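Local coordinates for protein peptidyl tryptophan dihydroxylase (PDB 7CTQ) that catalyses, with FAD, the dihydroxylation of a peptidyl tryptophan, a step essential for biogenesis of the cysteine tryptophylquinone cofactor of quinohemoprotein amine dehydrogenase, at residues A149-R154 and T245-G250; P156-L161 and Q197-A202; L162-A167 and S236-A241; S178-W183 and Q329-Q334. One frame throughout, in Å; residues are numbered along the deposited sequence.

Contact 1. Residues A149-R154 and T245-G250; sequences AADRLR and TAILAG
Leu153 and Leu248 form an antiparallel hydrogen-bonded pair in which Leu248 N gives a nearly straight bond to Leu153 O (2.9 Å, 171°). Leu248 O in turn accepts Arg152 N at 2.8 Å and, weakly, Leu153 N. Beyond it, Gly250 N bonds to Ala150 O at 2.6 Å. The two leucines lie side by side and pack on helix 299-327, with Leu153 CD1 3.9 Å from Leu248 CD2. The same CD2 touches CG of Arg152, whose NE goes on to a salt bridge with Glu311. On the face of Ile247, Arg154 runs alongside the isoleucine in an extended chain that starts anti to the backbone N (chi1 -164°). Its NH2 passes 3.4 Å from Ile247 CD1 and forms a salt bridge, in the guanidinium plane, with OD2 of Asp151 at 2.8 Å, while NH1 pairs with Glu157. Arg152 and Leu153 opposite Leu248 make a classic beta bulge, at the edge of the small antiparallel sheet of strands 153-154, 247-249 and 265-266.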
loop_
_atom_site.group_PDB
_atom_site.type_symbol
_atom_site.label_atom_id
_atom_site.label_comp_id
_atom_site.label_asym_id
_atom_site.label_seq_id
_atom_site.Cartn_x
_atom_site.Cartn_y
_atom_site.Cartn_z
ATOM N N ALA A 149 -6.406 -11.330 -11.495
ATOM C CA ALA A 149 -7.837 -11.120 -11.638
ATOM C C ALA A 149 -8.081 -9.903 -12.523
ATOM O O ALA A 149 -7.154 -9.180 -12.894
ATOM C CB ALA A 149 -8.491 -10.937 -10.267
ATOM N N ALA A 150 -9.345 -9.677 -12.869
ATOM C CA ALA A 150 -9.675 -8.438 -13.562
ATOM C C ALA A 150 -9.348 -7.248 -12.665
ATOM O O ALA A 150 -9.307 -7.359 -11.437
ATOM C CB ALA A 150 -11.150 -8.408 -13.972
ATOM N N ASP A 151 -9.080 -6.109 -13.291
ATOM C CA ASP A 151 -8.783 -4.880 -12.573
ATOM C C ASP A 151 -10.040 -4.030 -12.449
ATOM O O ASP A 151 -10.839 -3.944 -13.388
ATOM C CB ASP A 151 -7.695 -4.079 -13.287
ATOM C CG ASP A 151 -6.443 -4.897 -13.548
ATOM O OD1 ASP A 151 -6.190 -5.879 -12.805
ATOM O OD2 ASP A 151 -5.715 -4.539 -14.494
ATOM N N ARG A 152 -10.216 -3.419 -11.273
ATOM C CA ARG A 152 -11.205 -2.356 -11.117
ATOM C C ARG A 152 -10.718 -1.055 -11.744
ATOM O O ARG A 152 -11.490 -0.352 -12.402
ATOM C CB ARG A 152 -11.518 -2.146 -9.644
ATOM C CG ARG A 152 -12.595 -1.127 -9.383
ATOM C CD ARG A 152 -13.482 -1.594 -8.243
ATOM N NE ARG A 152 -14.666 -0.745 -8.065
ATOM C CZ ARG A 152 -15.850 -0.961 -8.635
ATOM N NH1 ARG A 152 -16.040 -2.004 -9.436
ATOM N NH2 ARG A 152 -16.849 -0.123 -8.402
ATOM N N LEU A 153 -9.446 -0.717 -11.542
ATOM C CA LEU A 153 -8.809 0.414 -12.204
ATOM C C LEU A 153 -7.376 0.046 -12.544
ATOM O O LEU A 153 -6.735 -0.724 -11.823
ATOM C CB LEU A 153 -8.780 1.661 -11.323
ATOM C CG LEU A 153 -10.135 2.291 -11.067
ATOM C CD1 LEU A 153 -10.007 3.247 -9.894
ATOM C CD2 LEU A 153 -10.595 2.995 -12.336
ATOM N N ARG A 154 -6.872 0.638 -13.623
ATOM C CA ARG A 154 -5.512 0.394 -14.079
ATOM C C ARG A 154 -4.974 1.693 -14.643
ATOM O O ARG A 154 -5.601 2.293 -15.520
ATOM C CB ARG A 154 -5.463 -0.712 -15.133
ATOM C CG ARG A 154 -4.066 -1.263 -15.345
ATOM C CD ARG A 154 -4.041 -2.465 -16.274
ATOM N NE ARG A 154 -2.673 -2.965 -16.363
ATOM C CZ ARG A 154 -2.193 -3.972 -15.643
ATOM N NH1 ARG A 154 -0.919 -4.331 -15.783
ATOM N NH2 ARG A 154 -2.984 -4.636 -14.813
ATOM N N THR A 245 2.800 -0.865 -12.696
ATOM C CA THR A 245 1.552 -0.185 -13.025
ATOM C C THR A 245 0.668 -0.035 -11.786
ATOM O O THR A 245 0.583 -0.941 -10.946
ATOM C CB THR A 245 0.811 -0.992 -14.101
ATOM O OG1 THR A 245 1.628 -1.112 -15.282
ATOM C CG2 THR A 245 -0.532 -0.355 -14.445
ATOM N N ALA A 246 -0.010 1.108 -11.680
ATOM C CA ALA A 246 -1.019 1.289 -10.638
ATOM C C ALA A 246 -2.223 0.387 -10.915
ATOM O O ALA A 246 -2.858 0.502 -11.967
ATOM C CB ALA A 246 -1.440 2.758 -10.573
ATOM N N ILE A 247 -2.542 -0.506 -9.979
ATOM C CA ILE A 247 -3.582 -1.512 -10.170
ATOM C C ILE A 247 -4.475 -1.576 -8.935
ATOM O O ILE A 247 -3.990 -1.807 -7.819
ATOM C CB ILE A 247 -2.989 -2.903 -10.452
ATOM C CG1 ILE A 247 -2.200 -2.884 -11.766
ATOM C CG2 ILE A 247 -4.102 -3.954 -10.448
ATOM C CD1 ILE A 247 -1.273 -4.098 -11.948
ATOM N N LEU A 248 -5.780 -1.418 -9.138
ATOM C CA LEU A 248 -6.763 -1.720 -8.114
ATOM C C LEU A 248 -7.445 -3.024 -8.501
ATOM O O LEU A 248 -7.964 -3.139 -9.615
ATOM C CB LEU A 248 -7.782 -0.581 -7.985
ATOM C CG LEU A 248 -8.951 -0.728 -7.013
ATOM C CD1 LEU A 248 -8.517 -0.820 -5.556
ATOM C CD2 LEU A 248 -9.911 0.465 -7.234
ATOM N N ALA A 249 -7.444 -3.996 -7.591
ATOM C CA ALA A 249 -7.942 -5.328 -7.915
ATOM C C ALA A 249 -9.447 -5.331 -8.167
ATOM O O ALA A 249 -10.214 -4.690 -7.448
ATOM C CB ALA A 249 -7.612 -6.301 -6.786
ATOM N N GLY A 250 -9.870 -6.108 -9.170
ATOM C CA GLY A 250 -11.292 -6.202 -9.475
ATOM C C GLY A 250 -12.118 -6.708 -8.307
ATOM O O GLY A 250 -13.155 -6.129 -7.971
#

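Contact 2. Residues P156-L161 and Q197-A202; sequences PETVSL and QVTLDA. With FAD (flavin-adenine dinucleotide), chain C.
Leu161, Ala202 and Val159 give up the most surface where strands 158-161 and 197-201 pair antiparallel. Leu161 CB rests 3.9 Å from Val198 CG1, and its CG, anti to the carbonyl carbon (chi1 -52°), carries CD1 to Leu200 CD1 at 4.0 Å, the two leucines crossing at about a right angle. The backbones of Leu161 and Val198 exchange two hydrogen bonds of 2.8 Å. Val159 pairs in the same way with Leu200, and its CG2 lies 3.6 Å from Ala202 CB. That methyl also touches Glu157 CG, and Ala202 N bonds to Glu157 O at 3.1 Å from above the carbonyl plane. On the other face Ser160 OG and Thr199 OG1 share a hydrogen bond of 3.0 Å. Here the strands meet the flavin: Ser160 CB packs on the C7M methyl of FAD, and Gln197 OE1 lies 3.5 Å from FAD C6 while bonded to the hydroxyl of Tyr195. An alanine in place of Gln197 would probably leave that hydroxyl without its mate and open a gap beside the flavin. Helix 208-220 covers Leu161 and Leu200, strand 182-188 flanks strand 197-201 with Trp183 and Trp185, and strand 238-243 borders strand 158-161.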
loop_
_atom_site.group_PDB
_atom_site.type_symbol
_atom_site.label_atom_id
_atom_site.label_comp_id
_atom_site.label_asym_id
_atom_site.label_seq_id
_atom_site.Cartn_x
_atom_site.Cartn_y
_atom_site.Cartn_z
ATOM N N PRO A 156 -1.654 4.207 -16.194
ATOM C CA PRO A 156 -0.720 4.087 -17.323
ATOM C C PRO A 156 0.226 2.923 -17.107
ATOM O O PRO A 156 0.839 2.806 -16.048
ATOM C CB PRO A 156 0.031 5.423 -17.306
ATOM C CG PRO A 156 -0.839 6.352 -16.511
ATOM C CD PRO A 156 -1.545 5.502 -15.507
ATOM N N GLU A 157 0.315 2.043 -18.111
ATOM C CA GLU A 157 1.151 0.853 -18.009
ATOM C C GLU A 157 2.604 1.247 -17.767
ATOM O O GLU A 157 3.174 2.051 -18.510
ATOM C CB GLU A 157 1.037 0.008 -19.276
ATOM C CG GLU A 157 1.370 -1.454 -19.030
ATOM C CD GLU A 157 0.392 -2.110 -18.066
ATOM O OE1 GLU A 157 -0.818 -1.761 -18.091
ATOM O OE2 GLU A 157 0.839 -2.958 -17.262
ATOM N N THR A 158 3.198 0.682 -16.720
ATOM C CA THR A 158 4.487 1.151 -16.227
ATOM C C THR A 158 5.381 -0.040 -15.902
ATOM O O THR A 158 4.921 -1.031 -15.328
ATOM C CB THR A 158 4.291 2.028 -14.976
ATOM O OG1 THR A 158 3.336 3.060 -15.264
ATOM C CG2 THR A 158 5.581 2.682 -14.568
ATOM N N VAL A 159 6.658 0.066 -16.255
ATOM C CA VAL A 159 7.631 -0.989 -15.995
ATOM C C VAL A 159 8.824 -0.389 -15.262
ATOM O O VAL A 159 9.274 0.721 -15.572
ATOM C CB VAL A 159 8.068 -1.706 -17.296
ATOM C CG1 VAL A 159 9.212 -2.659 -17.034
ATOM C CG2 VAL A 159 6.915 -2.500 -17.878
ATOM N N SER A 160 9.313 -1.111 -14.263
ATOM C CA SER A 160 10.524 -0.729 -13.559
ATOM C C SER A 160 11.594 -1.751 -13.931
ATOM O O SER A 160 11.394 -2.954 -13.742
ATOM C CB SER A 160 10.283 -0.671 -12.046
ATOM O OG SER A 160 9.394 0.403 -11.721
ATOM N N LEU A 161 12.687 -1.277 -14.523
ATOM C CA LEU A 161 13.805 -2.132 -14.916
ATOM C C LEU A 161 14.921 -1.991 -13.891
ATOM O O LEU A 161 15.319 -0.873 -13.550
ATOM C CB LEU A 161 14.330 -1.760 -16.303
ATOM C CG LEU A 161 13.335 -1.674 -17.455
ATOM C CD1 LEU A 161 14.053 -1.159 -18.688
ATOM C CD2 LEU A 161 12.694 -3.028 -17.711
ATOM N N GLN A 197 17.218 1.174 -10.581
ATOM C CA GLN A 197 15.875 0.836 -11.034
ATOM C C GLN A 197 15.289 2.047 -11.731
ATOM O O GLN A 197 15.192 3.127 -11.141
ATOM C CB GLN A 197 15.008 0.386 -9.858
ATOM C CG GLN A 197 13.546 0.757 -9.935
ATOM C CD GLN A 197 12.927 0.841 -8.558
ATOM O OE1 GLN A 197 12.907 -0.147 -7.810
ATOM N NE2 GLN A 197 12.444 2.032 -8.199
ATOM N N VAL A 198 14.942 1.881 -12.998
ATOM C CA VAL A 198 14.422 2.976 -13.794
ATOM C C VAL A 198 12.974 2.648 -14.101
ATOM O O VAL A 198 12.626 1.491 -14.368
ATOM C CB VAL A 198 15.238 3.225 -15.076
ATOM C CG1 VAL A 198 15.085 2.067 -16.074
ATOM C CG2 VAL A 198 14.840 4.552 -15.695
ATOM N N THR A 199 12.128 3.660 -14.001
ATOM C CA THR A 199 10.690 3.508 -14.162
ATOM C C THR A 199 10.286 4.228 -15.436
ATOM O O THR A 199 10.632 5.399 -15.631
ATOM C CB THR A 199 9.960 4.061 -12.936
ATOM O OG1 THR A 199 10.298 3.249 -11.805
ATOM C CG2 THR A 199 8.434 4.040 -13.147
ATOM N N LEU A 200 9.602 3.507 -16.315
ATOM C CA LEU A 200 9.320 3.987 -17.655
ATOM C C LEU A 200 7.948 3.492 -18.070
ATOM O O LEU A 200 7.392 2.568 -17.470
ATOM C CB LEU A 200 10.354 3.480 -18.674
ATOM C CG LEU A 200 11.840 3.668 -18.383
ATOM C CD1 LEU A 200 12.639 2.583 -19.084
ATOM C CD2 LEU A 200 12.266 5.052 -18.839
ATOM N N ASP A 201 7.426 4.099 -19.128
ATOM C CA ASP A 201 6.253 3.550 -19.793
ATOM C C ASP A 201 6.586 2.187 -20.386
ATOM O O ASP A 201 7.683 1.969 -20.909
ATOM C CB ASP A 201 5.778 4.506 -20.881
ATOM C CG ASP A 201 4.270 4.565 -20.981
ATOM O OD1 ASP A 201 3.669 3.602 -21.514
ATOM O OD2 ASP A 201 3.692 5.564 -20.505
ATOM N N ALA A 202 5.641 1.246 -20.277
ATOM C CA ALA A 202 5.890 -0.095 -20.801
ATOM C C ALA A 202 6.039 -0.122 -22.318
ATOM O O ALA A 202 6.691 -1.029 -22.844
ATOM C CB ALA A 202 4.773 -1.049 -20.377
HETATM P PA FAD C . 5.050 -8.465 -0.844
HETATM O O1A FAD C . 5.920 -7.612 -0.007
HETATM O O2A FAD C . 5.488 -8.529 -2.300
HETATM O O5B FAD C . 4.901 -9.860 -0.158
HETATM C C5B FAD C . 4.462 -11.018 -0.893
HETATM C C4B FAD C . 5.128 -12.209 -0.256
HETATM O O4B FAD C . 4.550 -13.420 -0.797
HETATM C C3B FAD C . 6.641 -12.318 -0.467
HETATM O O3B FAD C . 7.270 -12.796 0.719
HETATM C C2B FAD C . 6.756 -13.300 -1.640
HETATM O O2B FAD C . 7.961 -14.064 -1.622
HETATM C C1B FAD C . 5.570 -14.221 -1.354
HETATM N N9A FAD C . 5.024 -14.963 -2.482
HETATM C C8A FAD C . 4.855 -14.562 -3.777
HETATM N N7A FAD C . 4.320 -15.464 -4.563
HETATM C C5A FAD C . 4.157 -16.553 -3.725
HETATM C C6A FAD C . 3.657 -17.854 -3.940
HETATM N N6A FAD C . 3.210 -18.294 -5.115
HETATM N N1A FAD C . 3.622 -18.707 -2.883
HETATM C C2A FAD C . 4.067 -18.277 -1.700
HETATM N N3A FAD C . 4.561 -17.073 -1.387
HETATM C C4A FAD C . 4.578 -16.253 -2.442
HETATM N N1 FAD C . 7.815 0.336 -1.222
HETATM C C2 FAD C . 8.506 1.152 -0.370
HETATM O O2 FAD C . 8.125 1.356 0.784
HETATM N N3 FAD C . 9.668 1.761 -0.795
HETATM C C4 FAD C . 10.243 1.631 -2.043
HETATM O O4 FAD C . 11.292 2.215 -2.304
HETATM C C4X FAD C . 9.505 0.767 -2.944
HETATM N N5 FAD C . 9.975 0.594 -4.151
HETATM C C5X FAD C . 9.270 -0.231 -5.012
HETATM C C6 FAD C . 9.753 -0.420 -6.308
HETATM C C7 FAD C . 9.073 -1.226 -7.216
HETATM C C7M FAD C . 9.625 -1.411 -8.605
HETATM C C8 FAD C . 7.880 -1.855 -6.825
HETATM C C8M FAD C . 7.124 -2.740 -7.779
HETATM C C9 FAD C . 7.398 -1.672 -5.533
HETATM C C9A FAD C . 8.077 -0.863 -4.630
HETATM N N10 FAD C . 7.615 -0.665 -3.313
HETATM C C10 FAD C . 8.298 0.162 -2.444
HETATM C "C1'" FAD C . 6.352 -1.264 -2.876
HETATM C "C2'" FAD C . 6.513 -2.456 -1.946
HETATM O "O2'" FAD C . 7.422 -3.416 -2.483
HETATM C "C3'" FAD C . 5.140 -3.095 -1.755
HETATM O "O3'" FAD C . 4.214 -2.052 -1.473
HETATM C "C4'" FAD C . 5.039 -4.133 -0.642
HETATM O "O4'" FAD C . 6.180 -4.996 -0.630
HETATM C "C5'" FAD C . 3.771 -4.943 -0.776
HETATM O "O5'" FAD C . 3.625 -5.760 0.395
HETATM P P FAD C . 2.857 -7.114 0.337
HETATM O O1P FAD C . 1.423 -6.795 -0.113
HETATM O O2P FAD C . 3.007 -7.861 1.616
HETATM O O3P FAD C . 3.571 -7.888 -0.851
#

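Contact 3. Residues L162-A167 and S236-A241; sequences LNVWQA and SAEVHA
Glu238 O is gripped by two donors that come from opposite faces of its carbonyl plane: Asn163 ND2 at 2.8 Å and Val164 N at 3.2 Å. They belong to an antiparallel pairing of strands 162-166 and 238-241 in the mixed sheet that reaches the flavin. The hydrogen bond from Asn163 ND2 is fairly straight, 163° at the hydrogen, with the acceptor close to the amide plane, and ND2 also touches Val239 CG2, the two side chains lying side by side. A leucine in place of Asn163 would probably cost Glu238 O the shorter of these two bonds and remove this side-chain-to-backbone tie between the strands. Farther along, Leu162 and His240 exchange two backbone bonds, the shorter being Leu162 N to His240 O at 2.7 Å. Their side chains point the same way, and Leu162 CD2 comes within 3.8 Å of His240 CD2. At the other end Ala237 CB packs on Trp165 CB at 4.0 Å, while the rest of the tryptophan leads away from the strand pair; its NE1 bonds to Ala231 O, and Arg219 makes a cation-pi contact with the ring. Along strand 238-241, His240 NE2 gives Glu238 OE1 a practically linear bond of 3.1 Å (178°), in the imidazole plane and onto the anti lone pair of the carboxylate oxygen.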
loop_
_atom_site.group_PDB
_atom_site.type_symbol
_atom_site.label_atom_id
_atom_site.label_comp_id
_atom_site.label_asym_id
_atom_site.label_seq_id
_atom_site.Cartn_x
_atom_site.Cartn_y
_atom_site.Cartn_z
ATOM N N LEU A 162 15.448 -3.122 -13.433
ATOM C CA LEU A 162 16.353 -3.155 -12.298
ATOM C C LEU A 162 17.690 -3.791 -12.686
ATOM O O LEU A 162 17.723 -4.840 -13.338
ATOM C CB LEU A 162 15.701 -3.919 -11.143
ATOM C CG LEU A 162 16.676 -4.452 -10.101
ATOM C CD1 LEU A 162 17.064 -3.335 -9.155
ATOM C CD2 LEU A 162 16.065 -5.615 -9.354
ATOM N N ASN A 163 18.787 -3.148 -12.291
ATOM C CA ASN A 163 20.121 -3.733 -12.366
ATOM C C ASN A 163 20.641 -3.943 -10.952
ATOM O O ASN A 163 20.514 -3.055 -10.100
ATOM C CB ASN A 163 21.089 -2.842 -13.142
ATOM C CG ASN A 163 21.026 -3.055 -14.650
ATOM O OD1 ASN A 163 21.223 -2.117 -15.413
ATOM N ND2 ASN A 163 20.778 -4.292 -15.082
ATOM N N VAL A 164 21.218 -5.117 -10.703
ATOM C CA VAL A 164 21.771 -5.472 -9.402
ATOM C C VAL A 164 23.179 -6.006 -9.622
ATOM O O VAL A 164 23.384 -6.878 -10.471
ATOM C CB VAL A 164 20.911 -6.528 -8.684
ATOM C CG1 VAL A 164 21.582 -6.944 -7.393
ATOM C CG2 VAL A 164 19.506 -5.986 -8.409
ATOM N N TRP A 165 24.142 -5.492 -8.867
ATOM C CA TRP A 165 25.526 -5.934 -9.011
ATOM C C TRP A 165 26.266 -5.675 -7.703
ATOM O O TRP A 165 25.715 -5.103 -6.757
ATOM C CB TRP A 165 26.207 -5.239 -10.193
ATOM C CG TRP A 165 26.426 -3.777 -10.005
ATOM C CD1 TRP A 165 27.600 -3.159 -9.692
ATOM C CD2 TRP A 165 25.451 -2.735 -10.138
ATOM N NE1 TRP A 165 27.421 -1.800 -9.617
ATOM C CE2 TRP A 165 26.109 -1.512 -9.886
ATOM C CE3 TRP A 165 24.080 -2.717 -10.433
ATOM C CZ2 TRP A 165 25.441 -0.279 -9.917
ATOM C CZ3 TRP A 165 23.423 -1.495 -10.469
ATOM C CH2 TRP A 165 24.103 -0.293 -10.212
ATOM N N GLN A 166 27.532 -6.091 -7.668
ATOM C CA GLN A 166 28.372 -6.010 -6.482
ATOM C C GLN A 166 29.508 -5.022 -6.712
ATOM O O GLN A 166 30.112 -4.993 -7.788
ATOM C CB GLN A 166 28.935 -7.389 -6.126
ATOM C CG GLN A 166 29.808 -7.424 -4.876
ATOM C CD GLN A 166 29.014 -7.263 -3.590
ATOM O OE1 GLN A 166 27.991 -7.920 -3.392
ATOM N NE2 GLN A 166 29.475 -6.375 -2.714
ATOM N N ALA A 167 29.791 -4.208 -5.702
ATOM C CA ALA A 167 30.874 -3.239 -5.774
ATOM C C ALA A 167 31.626 -3.266 -4.447
ATOM O O ALA A 167 31.422 -4.157 -3.614
ATOM C CB ALA A 167 30.341 -1.842 -6.112
ATOM N N SER A 236 27.746 -7.297 -16.759
ATOM C CA SER A 236 27.371 -8.510 -16.038
ATOM C C SER A 236 26.272 -8.302 -15.003
ATOM O O SER A 236 25.839 -9.280 -14.393
ATOM C CB SER A 236 28.603 -9.119 -15.350
ATOM O OG SER A 236 29.020 -8.325 -14.252
ATOM N N ALA A 237 25.832 -7.065 -14.767
ATOM C CA ALA A 237 24.781 -6.829 -13.776
ATOM C C ALA A 237 23.541 -7.655 -14.098
ATOM O O ALA A 237 23.148 -7.783 -15.261
ATOM C CB ALA A 237 24.415 -5.344 -13.730
ATOM N N GLU A 238 22.945 -8.256 -13.068
ATOM C CA GLU A 238 21.635 -8.871 -13.245
ATOM C C GLU A 238 20.647 -7.840 -13.780
ATOM O O GLU A 238 20.750 -6.647 -13.489
ATOM C CB GLU A 238 21.114 -9.435 -11.929
ATOM C CG GLU A 238 22.163 -10.120 -11.074
ATOM C CD GLU A 238 21.615 -10.509 -9.707
ATOM O OE1 GLU A 238 20.376 -10.500 -9.546
ATOM O OE2 GLU A 238 22.416 -10.818 -8.796
ATOM N N VAL A 239 19.706 -8.311 -14.601
ATOM C CA VAL A 239 18.674 -7.478 -15.215
ATOM C C VAL A 239 17.320 -8.080 -14.872
ATOM O O VAL A 239 17.092 -9.275 -15.100
ATOM C CB VAL A 239 18.830 -7.367 -16.748
ATOM C CG1 VAL A 239 17.937 -6.257 -17.289
ATOM C CG2 VAL A 239 20.271 -7.102 -17.140
ATOM N N HIS A 240 16.426 -7.259 -14.316
ATOM C CA HIS A 240 15.082 -7.697 -13.955
ATOM C C HIS A 240 14.078 -6.638 -14.381
ATOM O O HIS A 240 14.364 -5.436 -14.337
ATOM C CB HIS A 240 14.923 -7.940 -12.451
ATOM C CG HIS A 240 15.915 -8.897 -11.869
ATOM N ND1 HIS A 240 15.661 -10.246 -11.741
ATOM C CD2 HIS A 240 17.153 -8.698 -11.357
ATOM C CE1 HIS A 240 16.702 -10.837 -11.181
ATOM N NE2 HIS A 240 17.620 -9.919 -10.936
ATOM N N ALA A 241 12.894 -7.093 -14.787
ATOM C CA ALA A 241 11.820 -6.206 -15.207
ATOM C C ALA A 241 10.600 -6.460 -14.326
ATOM O O ALA A 241 10.172 -7.608 -14.166
ATOM C CB ALA A 241 11.504 -6.412 -16.691
#

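Contact 4. Residues S178-W183 and Q329-Q334; sequences SLADGW and QGRVGQ
The guanidinium of Arg331 carries the backbone of Leu179 and Ala180 over one face: Ala180 N sits above its centre, 3.8 Å from the plane, and Leu179 C lies nearer but offset toward the rim. At the edge, in plane, is Ser178 O, which takes a weak bond from Arg331 NH2 at 2.9 Å. The stronger grip is on the hydroxyl. NE and NH2 of Arg331 both reach Ser178 OG side-on, at 3.2 and 3.1 Å, with the oxygen close to the guanidinium plane. A bend at chi2 (-70°), which sets the direction of CD, starts the turn of the arginine chain onto the serine. Nearby, Gln334 CG packs 3.2 Å from Ala180 O at the end of the type I turn 331-334, just before helix 335-341. Ser178 OG is also hydrogen-bonded to Glu328, so a carboxylate stands close by, and it would probably offset part of the arginine's charge. The contact is thus a polar one at the protein surface, in which one arginine binds a hydroxyl and, weakly, a carbonyl oxygen.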
loop_
_atom_site.group_PDB
_atom_site.type_symbol
_atom_site.label_atom_id
_atom_site.label_comp_id
_atom_site.label_asym_id
_atom_site.label_seq_id
_atom_site.Cartn_x
_atom_site.Cartn_y
_atom_site.Cartn_z
ATOM N N SER A 178 15.273 12.600 -12.020
ATOM C CA SER A 178 14.302 12.701 -13.093
ATOM C C SER A 178 15.017 12.608 -14.438
ATOM O O SER A 178 15.992 13.326 -14.690
ATOM C CB SER A 178 13.539 14.022 -12.962
ATOM O OG SER A 178 13.158 14.550 -14.217
ATOM N N LEU A 179 14.544 11.711 -15.290
ATOM C CA LEU A 179 15.003 11.600 -16.665
ATOM C C LEU A 179 13.953 12.175 -17.612
ATOM O O LEU A 179 12.846 12.551 -17.210
ATOM C CB LEU A 179 15.320 10.145 -17.004
ATOM C CG LEU A 179 16.037 9.380 -15.893
ATOM C CD1 LEU A 179 15.933 7.897 -16.146
ATOM C CD2 LEU A 179 17.512 9.811 -15.796
ATOM N N ALA A 180 14.312 12.233 -18.897
ATOM C CA ALA A 180 13.425 12.829 -19.888
ATOM C C ALA A 180 12.144 12.020 -20.072
ATOM O O ALA A 180 11.083 12.599 -20.320
ATOM C CB ALA A 180 14.159 12.975 -21.224
ATOM N N ASP A 181 12.223 10.694 -19.953
ATOM C CA ASP A 181 11.115 9.788 -20.243
ATOM C C ASP A 181 10.921 8.789 -19.106
ATOM O O ASP A 181 10.438 7.670 -19.314
ATOM C CB ASP A 181 11.336 9.067 -21.576
ATOM C CG ASP A 181 12.596 8.187 -21.573
ATOM O OD1 ASP A 181 13.511 8.460 -20.765
ATOM O OD2 ASP A 181 12.677 7.231 -22.370
ATOM N N GLY A 182 11.316 9.174 -17.899
ATOM C CA GLY A 182 11.206 8.284 -16.766
ATOM C C GLY A 182 11.922 8.883 -15.577
ATOM O O GLY A 182 12.310 10.051 -15.586
ATOM N N TRP A 183 12.084 8.059 -14.550
ATOM C CA TRP A 183 12.888 8.451 -13.407
ATOM C C TRP A 183 13.609 7.213 -12.903
ATOM O O TRP A 183 13.177 6.078 -13.127
ATOM C CB TRP A 183 12.043 9.123 -12.294
ATOM C CG TRP A 183 10.944 8.265 -11.761
ATOM C CD1 TRP A 183 9.671 8.136 -12.266
ATOM C CD2 TRP A 183 11.009 7.413 -10.615
ATOM N NE1 TRP A 183 8.948 7.250 -11.498
ATOM C CE2 TRP A 183 9.741 6.799 -10.475
ATOM C CE3 TRP A 183 12.008 7.119 -9.680
ATOM C CZ2 TRP A 183 9.459 5.887 -9.452
ATOM C CZ3 TRP A 183 11.720 6.227 -8.657
ATOM C CH2 TRP A 183 10.458 5.617 -8.554
ATOM N N GLN A 329 8.518 20.195 -13.207
ATOM C CA GLN A 329 7.927 21.178 -14.103
ATOM C C GLN A 329 8.771 21.458 -15.338
ATOM O O GLN A 329 8.351 22.251 -16.187
ATOM C CB GLN A 329 7.676 22.484 -13.350
ATOM C CG GLN A 329 7.099 22.275 -11.959
ATOM C CD GLN A 329 6.800 23.578 -11.252
ATOM O OE1 GLN A 329 5.968 24.363 -11.707
ATOM N NE2 GLN A 329 7.474 23.815 -10.127
ATOM N N GLY A 330 9.943 20.834 -15.464
ATOM C CA GLY A 330 10.777 21.049 -16.628
ATOM C C GLY A 330 10.756 19.905 -17.622
ATOM O O GLY A 330 11.808 19.502 -18.124
ATOM N N ARG A 331 9.567 19.370 -17.926
ATOM C CA ARG A 331 9.452 18.208 -18.804
ATOM C C ARG A 331 8.229 18.305 -19.700
ATOM O O ARG A 331 7.637 17.284 -20.058
ATOM C CB ARG A 331 9.355 16.906 -18.005
ATOM C CG ARG A 331 10.576 16.557 -17.185
ATOM C CD ARG A 331 11.764 16.148 -18.031
ATOM N NE ARG A 331 12.829 15.627 -17.180
ATOM C CZ ARG A 331 14.125 15.789 -17.426
ATOM N NH1 ARG A 331 14.517 16.461 -18.498
ATOM N NH2 ARG A 331 15.027 15.282 -16.596
ATOM N N VAL A 332 7.849 19.522 -20.085
ATOM C CA VAL A 332 6.481 19.758 -20.523
ATOM C C VAL A 332 6.124 19.046 -21.829
ATOM O O VAL A 332 4.940 18.794 -22.081
ATOM C CB VAL A 332 6.242 21.274 -20.613
ATOM C CG1 VAL A 332 6.240 21.881 -19.202
ATOM C CG2 VAL A 332 7.310 21.923 -21.479
ATOM N N GLY A 333 7.090 18.681 -22.656
ATOM C CA GLY A 333 6.684 18.006 -23.871
ATOM C C GLY A 333 6.669 16.492 -23.822
ATOM O O GLY A 333 6.400 15.860 -24.849
ATOM N N GLN A 334 6.912 15.886 -22.657
ATOM C CA GLN A 334 7.256 14.471 -22.583
ATOM C C GLN A 334 6.031 13.628 -22.277
ATOM O O GLN A 334 5.383 13.855 -21.246
ATOM C CB GLN A 334 8.325 14.251 -21.515
ATOM C CG GLN A 334 9.601 15.032 -21.756
ATOM C CD GLN A 334 10.354 14.537 -22.981
ATOM O OE1 GLN A 334 10.236 13.374 -23.369
ATOM N NE2 GLN A 334 11.131 15.420 -23.591
#

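Contacts 2 and 3 share strand 158-166, with centres about 16 Å apart: it pairs with strand 193-201 in the first and strand 238-243 in the second, all in the mixed sheet that reaches the flavin. The centres of contacts 2 and 4 are about 14 Å apart; contact 4 joins the turn between strands 173-179 and 182-188 to the connection between helices 299-327 and 335-341. Contact 1 belongs to a separate three-stranded sheet but touches contact 2 through Thr245 and Thr158. Along the chain contacts 2 and 3 are nested within the loop closed by contact 1, whereas contact 4 crosses the others. Contact 2 alone of the four touches FAD; the others lie farther from it.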